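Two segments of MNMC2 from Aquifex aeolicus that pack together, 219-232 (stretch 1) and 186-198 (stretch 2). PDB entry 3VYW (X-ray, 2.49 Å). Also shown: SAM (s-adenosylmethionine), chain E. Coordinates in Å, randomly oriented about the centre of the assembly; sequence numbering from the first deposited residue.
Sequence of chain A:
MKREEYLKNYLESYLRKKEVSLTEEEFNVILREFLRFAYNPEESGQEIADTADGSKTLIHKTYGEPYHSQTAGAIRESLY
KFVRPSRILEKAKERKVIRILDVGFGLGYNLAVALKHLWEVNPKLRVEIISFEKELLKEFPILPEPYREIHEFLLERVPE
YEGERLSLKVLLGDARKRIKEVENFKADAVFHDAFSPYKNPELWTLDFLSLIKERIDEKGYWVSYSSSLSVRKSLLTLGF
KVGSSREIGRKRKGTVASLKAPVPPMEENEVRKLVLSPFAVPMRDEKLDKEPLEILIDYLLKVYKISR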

# COMPACT_ATOMS: atom_id res chain seq x y z
N LYS A 219 5.12 3.73 18.58
CA LYS A 219 4.42 2.57 19.04
C LYS A 219 3.33 2.22 18.09
O LYS A 219 2.57 1.35 18.33
CB LYS A 219 3.84 2.81 20.42
CG LYS A 219 4.89 3.02 21.49
CD LYS A 219 5.39 1.70 22.01
CE LYS A 219 6.40 1.90 23.11
NZ LYS A 219 7.05 0.62 23.43
N GLY A 220 3.25 2.98 17.02
CA GLY A 220 2.33 2.71 15.95
C GLY A 220 2.76 1.56 15.08
O GLY A 220 3.91 1.22 15.02
N TYR A 221 1.79 1.03 14.37
CA TYR A 221 1.91 -0.12 13.50
C TYR A 221 1.67 0.22 12.03
O TYR A 221 0.79 0.94 11.69
CB TYR A 221 0.92 -1.18 13.94
CG TYR A 221 1.33 -1.88 15.19
CD1 TYR A 221 0.87 -1.48 16.41
CD2 TYR A 221 2.18 -2.94 15.15
CE1 TYR A 221 1.24 -2.11 17.55
CE2 TYR A 221 2.56 -3.58 16.29
CZ TYR A 221 2.08 -3.16 17.48
OH TYR A 221 2.47 -3.82 18.60
N TRP A 222 2.48 -0.35 11.17
CA TRP A 222 2.34 -0.21 9.76
C TRP A 222 1.85 -1.51 9.21
O TRP A 222 2.44 -2.51 9.46
CB TRP A 222 3.68 0.13 9.19
CG TRP A 222 3.79 0.24 7.70
CD1 TRP A 222 3.86 1.37 6.97
CD2 TRP A 222 3.94 -0.83 6.73
NE1 TRP A 222 4.01 1.09 5.67
CE2 TRP A 222 4.05 -0.20 5.45
CE3 TRP A 222 3.96 -2.19 6.79
CZ2 TRP A 222 4.19 -0.91 4.29
CZ3 TRP A 222 4.07 -2.90 5.61
CH2 TRP A 222 4.19 -2.27 4.40
N VAL A 223 0.77 -1.50 8.47
CA VAL A 223 0.18 -2.72 7.99
C VAL A 223 -0.08 -2.78 6.49
O VAL A 223 -0.44 -1.82 5.88
CB VAL A 223 -1.11 -3.06 8.74
CG1 VAL A 223 -0.83 -3.31 10.18
CG2 VAL A 223 -2.13 -1.97 8.60
N SER A 224 0.14 -3.93 5.92
CA SER A 224 -0.20 -4.15 4.55
C SER A 224 -0.52 -5.59 4.30
O SER A 224 -0.09 -6.44 5.01
CB SER A 224 0.93 -3.69 3.66
OG SER A 224 0.62 -3.89 2.33
N TYR A 225 -1.29 -5.85 3.28
CA TYR A 225 -1.53 -7.17 2.78
C TYR A 225 -0.29 -7.80 2.19
O TYR A 225 -0.18 -8.97 2.11
CB TYR A 225 -2.65 -7.16 1.76
CG TYR A 225 -2.25 -6.46 0.53
CD1 TYR A 225 -1.61 -7.12 -0.47
CD2 TYR A 225 -2.44 -5.13 0.39
CE1 TYR A 225 -1.20 -6.48 -1.58
CE2 TYR A 225 -2.03 -4.48 -0.71
CZ TYR A 225 -1.42 -5.17 -1.69
OH TYR A 225 -1.01 -4.52 -2.79
N SER A 226 0.63 -6.98 1.74
CA SER A 226 1.84 -7.42 1.08
C SER A 226 2.92 -8.02 1.95
O SER A 226 3.15 -7.59 3.02
CB SER A 226 2.37 -6.27 0.24
OG SER A 226 3.68 -6.43 -0.16
N SER A 227 3.57 -9.05 1.45
CA SER A 227 4.73 -9.61 2.07
C SER A 227 5.91 -9.53 1.16
O SER A 227 6.73 -10.36 1.20
CB SER A 227 4.49 -11.03 2.51
OG SER A 227 3.63 -11.67 1.64
N SER A 228 5.98 -8.51 0.35
CA SER A 228 7.06 -8.37 -0.60
C SER A 228 8.42 -8.33 0.06
O SER A 228 8.63 -7.64 0.99
CB SER A 228 6.86 -7.07 -1.36
OG SER A 228 8.01 -6.58 -1.95
N LEU A 229 9.34 -9.08 -0.47
CA LEU A 229 10.65 -9.13 0.06
C LEU A 229 11.32 -7.80 -0.01
O LEU A 229 12.01 -7.41 0.87
CB LEU A 229 11.47 -10.14 -0.69
CG LEU A 229 11.12 -11.57 -0.41
CD1 LEU A 229 11.98 -12.49 -1.20
CD2 LEU A 229 11.31 -11.84 1.04
N SER A 230 11.11 -7.11 -1.10
CA SER A 230 11.66 -5.81 -1.27
C SER A 230 11.11 -4.83 -0.26
O SER A 230 11.83 -4.09 0.31
CB SER A 230 11.38 -5.35 -2.69
OG SER A 230 11.81 -4.04 -2.92
N VAL A 231 9.83 -4.87 -0.04
CA VAL A 231 9.25 -4.04 0.96
C VAL A 231 9.73 -4.35 2.36
O VAL A 231 10.03 -3.48 3.10
CB VAL A 231 7.73 -4.15 0.91
CG1 VAL A 231 7.11 -3.21 1.91
CG2 VAL A 231 7.24 -3.83 -0.46
N ARG A 232 9.81 -5.60 2.73
CA ARG A 232 10.29 -5.95 4.03
C ARG A 232 11.72 -5.56 4.30
O ARG A 232 12.06 -5.18 5.38
CB ARG A 232 10.11 -7.42 4.28
CG ARG A 232 8.69 -7.81 4.37
CD ARG A 232 8.56 -9.26 4.68
NE ARG A 232 7.28 -9.48 5.27
CZ ARG A 232 6.80 -10.66 5.56
NH1 ARG A 232 7.50 -11.71 5.28
NH2 ARG A 232 5.63 -10.79 6.10
N SAM E . -7.48 1.25 0.21
CA SAM E . -8.50 1.10 -0.75
C SAM E . -9.65 0.59 0.02
O SAM E . -10.77 0.52 -0.44
OXT SAM E . -9.47 0.28 1.16
CB SAM E . -7.90 0.23 -1.84
CG SAM E . -7.00 1.14 -2.69
SD SAM E . -6.19 0.46 -3.94
CE SAM E . -5.45 -0.89 -3.41
C5' SAM E . -4.98 1.45 -4.49
C4' SAM E . -5.26 2.95 -4.48
O4' SAM E . -4.04 3.67 -4.48
C3' SAM E . -6.00 3.46 -5.71
O3' SAM E . -6.97 4.40 -5.32
C2' SAM E . -4.94 4.17 -6.50
O2' SAM E . -5.50 5.20 -7.26
C1' SAM E . -4.06 4.71 -5.43
N9 SAM E . -2.71 5.12 -5.88
C8 SAM E . -1.87 4.45 -6.63
N7 SAM E . -0.74 5.11 -6.81
C5 SAM E . -0.84 6.24 -6.18
C6 SAM E . 0.01 7.40 -5.96
N6 SAM E . 1.22 7.50 -6.49
N1 SAM E . -0.46 8.37 -5.23
C2 SAM E . -1.64 8.31 -4.69
N3 SAM E . -2.45 7.30 -4.85
C4 SAM E . -2.13 6.25 -5.57
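Stretch 2 (186-198) KADAVFHDAFSPY

How does stretch 2 approach stretch 1? Lys 186 stays clear of it, and Ala 187 barely brushes it, its O lying 4.2 Å from Gly 220 CA. The chain turns a corner at Asp 188, whose side chain points away while its carbonyl faces stretch 1. Asp 188 O accepts a hydrogen bond from Tyr 221 N at 3.2 Å and also lies 3.2 Å from Gly 220 CA. The lack of a side chain at Gly 220 permits this closeness: a CB there would point toward stretch 2 and clash with Ala 187 O and Asp 188 O.

What holds Ala 189 to His 192 in place? These residues form an extended strand beside strand 220-224, running parallel to it with axes 4.9 Å apart at closest approach and only 12° between their directions. Ala 189 pairs with Tyr 221 (CA to CA, 5.1 Å), Val 190 with Trp 222 (CA to CA, 4.7 Å) and Phe 191 with Val 223 (CA to CA, 5.3 Å). Val 190 bonds to two neighbours: Val 190 N donates to Tyr 221 O at 3.0 Å, and Val 190 O accepts from Val 223 N at 3.1 Å. His 192 N then donates to Val 223 O at 2.9 Å.

Where do the side chains of this strand go? They alternate between the two faces of the sheet. Val 190 shares a face with Trp 222, and its CG1 lies 3.8 Å from Trp 222 CD1. Phe 191 emerges on the other face with Val 223, whose CG2 meets the edge of the phenyl ring 3.5 Å from Phe 191 CD2. His 192 points toward stretch 1, setting its ND1 3.1 Å from Trp 222 NE1; the two rings meet obliquely, with planes at 48°.

What happens once the strand ends? At the end of the strand, His 192 O accepts a hydrogen bond from Ser 224 OG at 3.1 Å; beyond it the contact passes to loop residues. Asp 193 places OD1 3.3 Å from Tyr 225 CE2, at the ring edge, while its OD2 accepts from the amino N of S-adenosylmethionine at 3.0 Å. Ala 194 O takes a hydrogen bond from Tyr 225 OH at 2.8 Å, and Phe 195 turns its side chain away, a ring face meeting the ligand where CE1 lies 3.3 Å from C5'. Pro 197 points back toward stretch 1: its CG lies 4.0 Å from both Ser 228 CB and Val 231 CG2, at the start of a helix that Ser 228 caps.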

# COMPACT_ATOMS: atom_id res chain seq x y z
N LYS A 186 1.64 12.18 14.00
CA LYS A 186 2.25 10.87 14.17
C LYS A 186 1.16 9.82 14.27
O LYS A 186 0.47 9.73 15.26
CB LYS A 186 3.10 10.83 15.42
CG LYS A 186 4.23 11.83 15.47
CD LYS A 186 5.25 11.56 14.40
CE LYS A 186 6.64 11.91 14.87
NZ LYS A 186 7.54 12.39 13.78
N ALA A 187 1.01 9.03 13.23
CA ALA A 187 -0.06 8.06 13.15
C ALA A 187 0.05 6.89 14.08
O ALA A 187 1.10 6.38 14.31
CB ALA A 187 -0.20 7.58 11.73
N ASP A 188 -1.06 6.50 14.65
CA ASP A 188 -1.21 5.23 15.32
C ASP A 188 -1.17 4.03 14.41
O ASP A 188 -0.68 3.01 14.79
CB ASP A 188 -2.43 5.23 16.20
CG ASP A 188 -2.29 6.13 17.33
OD1 ASP A 188 -1.42 5.88 18.16
OD2 ASP A 188 -3.01 7.12 17.40
N ALA A 189 -1.77 4.15 13.25
CA ALA A 189 -1.79 3.13 12.26
C ALA A 189 -1.50 3.72 10.93
O ALA A 189 -1.98 4.76 10.63
CB ALA A 189 -3.14 2.50 12.22
N VAL A 190 -0.71 3.04 10.12
CA VAL A 190 -0.60 3.37 8.73
C VAL A 190 -1.18 2.22 7.98
O VAL A 190 -0.75 1.14 8.13
CB VAL A 190 0.84 3.46 8.30
CG1 VAL A 190 0.93 3.77 6.82
CG2 VAL A 190 1.58 4.46 9.13
N PHE A 191 -2.19 2.47 7.18
CA PHE A 191 -2.75 1.42 6.38
C PHE A 191 -2.16 1.58 5.03
O PHE A 191 -2.52 2.44 4.32
CB PHE A 191 -4.24 1.62 6.23
CG PHE A 191 -5.03 1.33 7.45
CD1 PHE A 191 -6.29 1.84 7.58
CD2 PHE A 191 -4.53 0.57 8.46
CE1 PHE A 191 -7.03 1.59 8.69
CE2 PHE A 191 -5.26 0.31 9.56
CZ PHE A 191 -6.51 0.83 9.68
N HIS A 192 -1.22 0.74 4.67
CA HIS A 192 -0.54 0.94 3.46
C HIS A 192 -1.07 0.08 2.40
O HIS A 192 -0.66 -1.03 2.25
CB HIS A 192 0.90 0.61 3.71
CG HIS A 192 1.83 1.18 2.71
ND1 HIS A 192 2.71 2.08 3.02
CD2 HIS A 192 1.97 0.94 1.39
CE1 HIS A 192 3.38 2.42 1.95
NE2 HIS A 192 3.00 1.75 0.92
N ASP A 193 -1.98 0.61 1.62
CA ASP A 193 -2.74 -0.20 0.72
C ASP A 193 -2.69 0.30 -0.68
O ASP A 193 -3.64 0.82 -1.18
CB ASP A 193 -4.17 -0.23 1.18
CG ASP A 193 -4.92 -1.36 0.62
OD1 ASP A 193 -4.30 -2.26 0.09
OD2 ASP A 193 -6.12 -1.36 0.69
N ALA A 194 -1.55 0.15 -1.30
CA ALA A 194 -1.36 0.43 -2.68
C ALA A 194 -1.57 -0.83 -3.46
O ALA A 194 -1.77 -1.87 -2.91
CB ALA A 194 0.00 0.99 -2.91
N PHE A 195 -1.53 -0.72 -4.76
CA PHE A 195 -1.56 -1.87 -5.63
C PHE A 195 -0.19 -2.46 -5.50
O PHE A 195 0.68 -1.87 -4.96
CB PHE A 195 -1.89 -1.50 -7.07
CG PHE A 195 -3.31 -1.13 -7.28
CD1 PHE A 195 -3.66 0.16 -7.47
CD2 PHE A 195 -4.27 -2.07 -7.25
CE1 PHE A 195 -4.95 0.51 -7.64
CE2 PHE A 195 -5.57 -1.73 -7.41
CZ PHE A 195 -5.91 -0.44 -7.61
N SER A 196 -0.00 -3.64 -6.01
CA SER A 196 1.11 -4.47 -5.67
C SER A 196 2.41 -3.83 -6.11
O SER A 196 2.41 -3.03 -6.98
CB SER A 196 0.88 -5.85 -6.23
OG SER A 196 1.96 -6.29 -6.96
N PRO A 197 3.51 -4.15 -5.46
CA PRO A 197 4.71 -3.36 -5.62
C PRO A 197 5.30 -3.31 -7.01
O PRO A 197 5.81 -2.32 -7.38
CB PRO A 197 5.66 -3.99 -4.63
CG PRO A 197 4.78 -4.50 -3.58
CD PRO A 197 3.39 -4.61 -4.09
N TYR A 198 5.26 -4.40 -7.74
CA TYR A 198 5.70 -4.39 -9.10
C TYR A 198 4.80 -3.52 -9.93
O TYR A 198 5.24 -2.81 -10.79
CB TYR A 198 5.75 -5.79 -9.65
CG TYR A 198 6.80 -6.64 -9.03
CD1 TYR A 198 6.72 -8.00 -9.09
CD2 TYR A 198 7.86 -6.10 -8.37
CE1 TYR A 198 7.67 -8.79 -8.53
CE2 TYR A 198 8.81 -6.90 -7.81
CZ TYR A 198 8.70 -8.24 -7.90
OH TYR A 198 9.62 -9.05 -7.33